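Side-chain contact in diguanylate cyclase (PDB 6EIB), which makes the bacterial second messenger cyclic di-GMP from two molecules of GTP in its GGDEF-type (here GGEEF) domain and is involved in biofilm formation: residues 102-105 with 106-109. Sequence-based numbering, arbitrary orientation.
Sequences RQRF and AEHP. With ACT (acetate ion), chain P; SO4 (sulfate ion), chain F.
R104 and H108, one turn apart, hold a sulfate between them. The ion lies at the edge of the R104 guanidinium, its sulfur in plane, and O4 takes a bond from R104 NH2 (2.5 Å, unusually short, so its exact length should not be pressed). From the H108 side, ND1 donates to O3 (3.1 Å) and, weakly, to O1, which lies at the ring edge near its plane. CG of H108 stands opposite the backbone N (chi1 -178°), which swings the ring off the helix end to the sulfate and to F59, on which it stacks. R104 NH1 is tied to S66 of helix 50-67. A second anion, an acetate, sits at the edge of the R102 guanidinium: its OXT receives R102 NH2 (2.8 Å) and, almost straight, Q103 NE2 (3.2 Å). R102 also pairs with E99. Both anions probably come from the crystallisation liquor. E107 folds back along the helix, its CG 3.2 Å from Q103 O, and OE1 lies near the aliphatic CG of R104, 5.4 Å from NE, too far for a salt bridge. F105 turns inward onto V56, L63 and L119. Along the backbone, A106 N bonds to R102 O (3.1 Å) and E107 N to Q103 O; H108 N bonds to F105 O, meeting it from above the carbonyl plane. Such an i to i-3 bond is characteristic of a helix's last turn, here near the C-terminal end of helix 91-107, packed against the sheet of the GGDEF domain.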
# COMPACT_ATOMS: atom_id res chain seq x y z
N ARG A 102 -0.48 -0.58 9.01
CA ARG A 102 -1.89 -0.64 9.41
C ARG A 102 -2.04 -0.20 10.87
O ARG A 102 -2.91 0.61 11.21
CB ARG A 102 -2.46 -2.05 9.24
CG ARG A 102 -3.93 -2.18 9.63
CD ARG A 102 -4.42 -3.62 9.76
NE ARG A 102 -3.63 -4.44 10.67
CZ ARG A 102 -3.64 -4.31 12.00
NH1 ARG A 102 -4.37 -3.38 12.59
NH2 ARG A 102 -2.88 -5.11 12.72
N GLN A 103 -1.18 -0.76 11.72
CA GLN A 103 -1.24 -0.50 13.16
C GLN A 103 -0.89 0.91 13.53
O GLN A 103 -1.57 1.52 14.35
CB GLN A 103 -0.33 -1.44 13.90
CG GLN A 103 -0.90 -2.82 14.12
CD GLN A 103 0.19 -3.82 14.49
OE1 GLN A 103 1.37 -3.61 14.18
NE2 GLN A 103 -0.20 -4.87 15.22
N ARG A 104 0.20 1.43 12.97
CA ARG A 104 0.59 2.80 13.32
C ARG A 104 -0.38 3.84 12.77
O ARG A 104 -0.58 4.90 13.37
CB ARG A 104 2.03 3.08 12.87
CG ARG A 104 3.03 2.40 13.79
CD ARG A 104 4.42 2.98 13.66
NE ARG A 104 4.42 4.44 13.84
CZ ARG A 104 5.42 5.20 13.41
NH1 ARG A 104 6.44 4.64 12.79
NH2 ARG A 104 5.37 6.52 13.55
N PHE A 105 -1.02 3.53 11.64
CA PHE A 105 -2.02 4.42 11.13
C PHE A 105 -3.22 4.45 12.09
O PHE A 105 -3.75 5.51 12.41
CB PHE A 105 -2.41 3.98 9.72
CG PHE A 105 -3.29 4.96 8.99
CD1 PHE A 105 -2.77 6.15 8.49
CD2 PHE A 105 -4.62 4.66 8.75
CE1 PHE A 105 -3.57 7.03 7.78
CE2 PHE A 105 -5.44 5.55 8.04
CZ PHE A 105 -4.92 6.72 7.56
N ALA A 106 -3.63 3.26 12.54
CA ALA A 106 -4.79 3.12 13.43
C ALA A 106 -4.52 3.80 14.77
O ALA A 106 -5.44 4.23 15.47
CB ALA A 106 -5.11 1.64 13.66
N GLU A 107 -3.25 3.83 15.14
CA GLU A 107 -2.84 4.39 16.43
C GLU A 107 -2.65 5.91 16.41
O GLU A 107 -2.51 6.53 17.46
CB GLU A 107 -1.56 3.72 16.91
CG GLU A 107 -1.72 2.30 17.44
CD GLU A 107 -0.39 1.55 17.46
OE1 GLU A 107 0.63 2.07 16.92
OE2 GLU A 107 -0.36 0.43 18.02
N HIS A 108 -2.55 6.51 15.23
CA HIS A 108 -2.31 7.95 15.16
C HIS A 108 -3.61 8.73 15.31
O HIS A 108 -4.56 8.52 14.58
CB HIS A 108 -1.59 8.32 13.88
CG HIS A 108 -1.27 9.78 13.78
ND1 HIS A 108 -0.17 10.35 14.39
CD2 HIS A 108 -1.88 10.78 13.09
CE1 HIS A 108 -0.15 11.64 14.12
NE2 HIS A 108 -1.17 11.93 13.34
N PRO A 109 -3.67 9.63 16.30
CA PRO A 109 -4.87 10.46 16.47
C PRO A 109 -4.86 11.62 15.47
O PRO A 109 -3.77 12.19 15.23
CB PRO A 109 -4.72 11.01 17.90
CG PRO A 109 -3.22 11.06 18.10
CD PRO A 109 -2.65 9.89 17.34
C ACT P . -3.81 -4.54 16.38
O ACT P . -4.86 -4.91 16.94
OXT ACT P . -3.35 -5.32 15.51
CH3 ACT P . -3.12 -3.25 16.72
S SO4 F . 3.05 8.94 15.32
O1 SO4 F . 2.78 10.36 15.08
O2 SO4 F . 3.73 8.75 16.59
O3 SO4 F . 1.83 8.16 15.42
O4 SO4 F . 3.90 8.49 14.21
O HOH W 1 -6.12 6.87 13.43